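Local atomic coordinates of CBS domain protein/ACT domain protein (Thermotoga maritima, PDB entry 1VR9), a protein that is of unknown function but joins a CBS domain pair to an ACT domain and probably acts as a ligand-sensing regulatory protein. Residues A[56-65]-A[74-84]. Numbering follows the deposited sequence.
Sequences FRGVVNKEDL and VFNKVSLPDFF
F56 and the L80–F83 type I turn meet edge-on: the rim of the F56 ring reaches the turn's carbonyls, CE2 lying 3.4 Å from P81 O, near the ring plane, as L80 O also does. CG is anti to the backbone N (chi1 169°), which lays the ring along the carbonyl side, forward over G58, with G58 N over one face near its rim; CE2 also touches F84 CD2 at 4.0 Å. Replacing the ring with an alanine's methyl is likely to open a gap between the turn and P107 and V109 of strand 105-109, which the ring also touches. In this CBS domain pair, the linker 74-84 doubles back beside strand 56-61, outermost in its sheet within this chain, before leading to strand 85-86 of the second CBS domain. There V59 and S79 form a single antiparallel hydrogen-bonded bridge, with V59 N to S79 O nearly straight (2.8 Å, 169° at the hydrogen). The V59 and L80 side chains cross obliquely, CG2 meeting CD1 at 3.8 Å. V78 CG1 presses tightly on G58 CA (3.4 Å), where a side chain would clash with S79 O. Beyond the bridge, water 3 joins four groups: it donates to D64 OD2 and K77 O (2.6 Å) and accepts from N61 N and S79 OG.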
loop_
_atom_site.group_PDB
_atom_site.type_symbol
_atom_site.label_atom_id
_atom_site.label_comp_id
_atom_site.label_asym_id
_atom_site.label_seq_id
_atom_site.Cartn_x
_atom_site.Cartn_y
_atom_site.Cartn_z
ATOM N N PHE A 56 -4.875 -1.836 -8.765
ATOM C CA PHE A 56 -3.887 -2.278 -7.785
ATOM C C PHE A 56 -3.135 -3.529 -8.235
ATOM O O PHE A 56 -3.762 -4.509 -8.669
ATOM C CB PHE A 56 -4.574 -2.540 -6.454
ATOM C CG PHE A 56 -3.705 -3.248 -5.473
ATOM C CD1 PHE A 56 -2.601 -2.617 -4.903
ATOM C CD2 PHE A 56 -3.995 -4.557 -5.107
ATOM C CE1 PHE A 56 -1.807 -3.278 -4.007
ATOM C CE2 PHE A 56 -3.203 -5.209 -4.196
ATOM C CZ PHE A 56 -2.124 -4.590 -3.656
ATOM N N ARG A 57 -1.803 -3.493 -8.140
ATOM C CA ARG A 57 -0.933 -4.611 -8.543
ATOM C C ARG A 57 -0.269 -5.351 -7.398
ATOM O O ARG A 57 -0.132 -6.586 -7.452
ATOM C CB ARG A 57 0.163 -4.131 -9.509
ATOM C CG ARG A 57 -0.294 -3.860 -10.949
ATOM C CD ARG A 57 -0.304 -5.088 -11.858
ATOM N NE ARG A 57 0.748 -6.053 -11.535
ATOM C CZ ARG A 57 0.567 -7.369 -11.414
ATOM N NH1 ARG A 57 -0.630 -7.918 -11.619
ATOM N NH2 ARG A 57 1.600 -8.154 -11.108
ATOM N N GLY A 58 0.136 -4.610 -6.370
ATOM C CA GLY A 58 0.812 -5.195 -5.205
ATOM C C GLY A 58 1.657 -4.117 -4.566
ATOM O O GLY A 58 1.410 -2.913 -4.729
ATOM N N VAL A 59 2.654 -4.549 -3.820
ATOM C CA VAL A 59 3.519 -3.632 -3.122
ATOM C C VAL A 59 4.960 -4.028 -3.431
ATOM O O VAL A 59 5.229 -5.192 -3.741
ATOM C CB VAL A 59 3.247 -3.658 -1.589
ATOM C CG1 VAL A 59 1.758 -3.479 -1.286
ATOM C CG2 VAL A 59 3.731 -4.922 -0.990
ATOM N N VAL A 60 5.862 -3.061 -3.377
ATOM C CA VAL A 60 7.302 -3.316 -3.442
ATOM C C VAL A 60 7.892 -3.084 -2.057
ATOM O O VAL A 60 7.637 -2.059 -1.437
ATOM C CB VAL A 60 8.008 -2.404 -4.459
ATOM C CG1 VAL A 60 9.506 -2.586 -4.418
ATOM C CG2 VAL A 60 7.497 -2.717 -5.837
ATOM N N ASN A 61 8.634 -4.076 -1.575
ATOM C CA ASN A 61 9.364 -3.983 -0.292
ATOM C C ASN A 61 10.808 -3.527 -0.571
ATOM O O ASN A 61 11.468 -4.085 -1.441
ATOM C CB ASN A 61 9.375 -5.354 0.399
ATOM C CG ASN A 61 7.972 -5.883 0.675
ATOM O OD1 ASN A 61 7.278 -5.407 1.578
ATOM N ND2 ASN A 61 7.555 -6.867 -0.098
ATOM N N LYS A 62 11.291 -2.524 0.167
ATOM C CA LYS A 62 12.640 -1.940 -0.022
ATOM C C LYS A 62 13.771 -2.959 -0.074
ATOM O O LYS A 62 14.697 -2.822 -0.867
ATOM C CB LYS A 62 12.935 -0.907 1.092
ATOM C CG LYS A 62 14.279 -0.192 0.978
ATOM C CD LYS A 62 14.314 1.025 1.904
ATOM C CE LYS A 62 15.659 1.731 1.901
ATOM N NZ LYS A 62 15.720 2.790 2.942
ATOM N N GLU A 63 13.695 -3.976 0.790
ATOM C CA GLU A 63 14.740 -4.999 0.899
ATOM C C GLU A 63 14.936 -5.745 -0.420
ATOM O O GLU A 63 16.051 -6.166 -0.742
ATOM C CB GLU A 63 14.402 -6.005 2.015
ATOM C CG GLU A 63 13.149 -6.838 1.707
ATOM C CD GLU A 63 12.802 -7.883 2.764
ATOM O OE1 GLU A 63 13.607 -8.144 3.694
ATOM O OE2 GLU A 63 11.691 -8.456 2.646
ATOM N N ASP A 64 13.849 -5.886 -1.177
ATOM C CA ASP A 64 13.876 -6.554 -2.476
ATOM C C ASP A 64 14.596 -5.758 -3.592
ATOM O O ASP A 64 14.871 -6.305 -4.664
ATOM C CB ASP A 64 12.443 -6.909 -2.905
ATOM C CG ASP A 64 11.822 -8.002 -2.036
ATOM O OD1 ASP A 64 12.577 -8.725 -1.339
ATOM O OD2 ASP A 64 10.582 -8.151 -2.057
ATOM N N LEU A 65 14.915 -4.487 -3.353
ATOM C CA LEU A 65 15.604 -3.674 -4.350
ATOM C C LEU A 65 17.101 -3.475 -4.094
ATOM O O LEU A 65 17.770 -2.797 -4.874
ATOM C CB LEU A 65 14.909 -2.311 -4.480
ATOM C CG LEU A 65 13.380 -2.359 -4.671
ATOM C CD1 LEU A 65 12.797 -0.947 -4.689
ATOM C CD2 LEU A 65 13.000 -3.136 -5.928
ATOM N N VAL A 74 10.871 -2.061 -11.596
ATOM C CA VAL A 74 10.294 -2.786 -10.455
ATOM C C VAL A 74 9.229 -3.808 -10.899
ATOM O O VAL A 74 8.619 -4.475 -10.059
ATOM C CB VAL A 74 9.687 -1.842 -9.407
ATOM C CG1 VAL A 74 10.729 -0.816 -8.907
ATOM C CG2 VAL A 74 8.432 -1.148 -9.931
ATOM N N PHE A 75 9.036 -3.930 -12.216
ATOM C CA PHE A 75 7.971 -4.737 -12.818
ATOM C C PHE A 75 7.907 -6.153 -12.277
ATOM O O PHE A 75 6.825 -6.606 -11.922
ATOM C CB PHE A 75 8.132 -4.767 -14.339
ATOM C CG PHE A 75 6.950 -5.356 -15.073
ATOM C CD1 PHE A 75 5.833 -4.571 -15.357
ATOM C CD2 PHE A 75 6.952 -6.674 -15.483
ATOM C CE1 PHE A 75 4.745 -5.104 -16.037
ATOM C CE2 PHE A 75 5.869 -7.202 -16.171
ATOM C CZ PHE A 75 4.756 -6.408 -16.426
ATOM N N ASN A 76 9.059 -6.820 -12.182
ATOM C CA ASN A 76 9.140 -8.195 -11.672
ATOM C C ASN A 76 9.345 -8.314 -10.163
ATOM O O ASN A 76 9.486 -9.425 -9.665
ATOM C CB ASN A 76 10.301 -8.944 -12.344
ATOM C CG ASN A 76 10.098 -9.125 -13.823
ATOM O OD1 ASN A 76 8.967 -9.247 -14.284
ATOM N ND2 ASN A 76 11.191 -9.178 -14.574
ATOM N N LYS A 77 9.369 -7.185 -9.462
ATOM C CA LYS A 77 9.688 -7.146 -8.030
ATOM C C LYS A 77 8.455 -6.929 -7.133
ATOM O O LYS A 77 8.574 -6.832 -5.891
ATOM C CB LYS A 77 10.766 -6.086 -7.767
ATOM C CG LYS A 77 11.975 -6.140 -8.719
ATOM C CD LYS A 77 12.718 -7.473 -8.662
ATOM C CE LYS A 77 13.788 -7.593 -9.756
ATOM N NZ LYS A 77 14.583 -8.850 -9.634
ATOM N N VAL A 78 7.264 -6.918 -7.724
ATOM C CA VAL A 78 6.043 -6.660 -6.938
ATOM C C VAL A 78 5.697 -7.899 -6.104
ATOM O O VAL A 78 5.916 -9.037 -6.517
ATOM C CB VAL A 78 4.850 -6.259 -7.840
ATOM C CG1 VAL A 78 3.591 -5.990 -7.027
ATOM C CG2 VAL A 78 5.209 -5.019 -8.690
ATOM N N SER A 79 5.110 -7.646 -4.945
ATOM C CA SER A 79 4.766 -8.672 -3.975
ATOM C C SER A 79 3.318 -8.432 -3.510
ATOM O O SER A 79 2.775 -7.336 -3.707
ATOM C CB SER A 79 5.726 -8.520 -2.783
ATOM O OG SER A 79 7.050 -8.796 -3.203
ATOM N N LEU A 80 2.736 -9.432 -2.845
ATOM C CA LEU A 80 1.467 -9.273 -2.115
ATOM C C LEU A 80 0.299 -8.758 -2.975
ATOM O O LEU A 80 -0.364 -7.773 -2.611
ATOM C CB LEU A 80 1.654 -8.346 -0.904
ATOM C CG LEU A 80 2.768 -8.686 0.089
ATOM C CD1 LEU A 80 2.753 -7.761 1.288
ATOM C CD2 LEU A 80 2.609 -10.155 0.512
ATOM N N PRO A 81 0.008 -9.449 -4.089
ATOM C CA PRO A 81 -1.132 -9.035 -4.899
ATOM C C PRO A 81 -2.484 -9.149 -4.177
ATOM O O PRO A 81 -3.460 -8.567 -4.659
ATOM C CB PRO A 81 -1.077 -9.981 -6.111
ATOM C CG PRO A 81 -0.256 -11.108 -5.694
ATOM C CD PRO A 81 0.683 -10.636 -4.647
ATOM N N ASP A 82 -2.540 -9.899 -3.075
ATOM C CA ASP A 82 -3.794 -10.141 -2.349
ATOM C C ASP A 82 -3.973 -9.224 -1.144
ATOM O O ASP A 82 -4.960 -9.362 -0.404
ATOM C CB ASP A 82 -3.886 -11.611 -1.895
ATOM C CG ASP A 82 -3.639 -12.599 -3.035
ATOM O OD1 ASP A 82 -4.392 -12.581 -4.049
ATOM O OD2 ASP A 82 -2.686 -13.414 -2.929
ATOM N N PHE A 83 -3.027 -8.294 -0.945
ATOM C CA PHE A 83 -2.988 -7.430 0.246
ATOM C C PHE A 83 -3.742 -6.128 -0.031
ATOM O O PHE A 83 -3.168 -5.134 -0.469
ATOM C CB PHE A 83 -1.536 -7.155 0.676
ATOM C CG PHE A 83 -1.405 -6.369 1.941
ATOM C CD1 PHE A 83 -1.770 -6.921 3.177
ATOM C CD2 PHE A 83 -0.844 -5.082 1.934
ATOM C CE1 PHE A 83 -1.620 -6.199 4.356
ATOM C CE2 PHE A 83 -0.687 -4.381 3.088
ATOM C CZ PHE A 83 -1.087 -4.938 4.320
ATOM N N PHE A 84 -5.049 -6.156 0.221
ATOM C CA PHE A 84 -5.905 -5.006 -0.007
ATOM C C PHE A 84 -7.203 -5.174 0.783
ATOM O O PHE A 84 -7.555 -6.278 1.187
ATOM C CB PHE A 84 -6.255 -4.866 -1.512
ATOM C CG PHE A 84 -7.070 -6.013 -2.060
ATOM C CD1 PHE A 84 -8.444 -6.045 -1.912
ATOM C CD2 PHE A 84 -6.450 -7.084 -2.687
ATOM C CE1 PHE A 84 -9.188 -7.113 -2.386
ATOM C CE2 PHE A 84 -7.164 -8.135 -3.166
ATOM C CZ PHE A 84 -8.542 -8.167 -3.024
HETATM O O HOH W 1 -3.312 -7.541 -7.481
HETATM O O HOH W 2 4.027 -5.333 -12.246
HETATM O O HOH W 3 8.908 -6.409 -3.299
#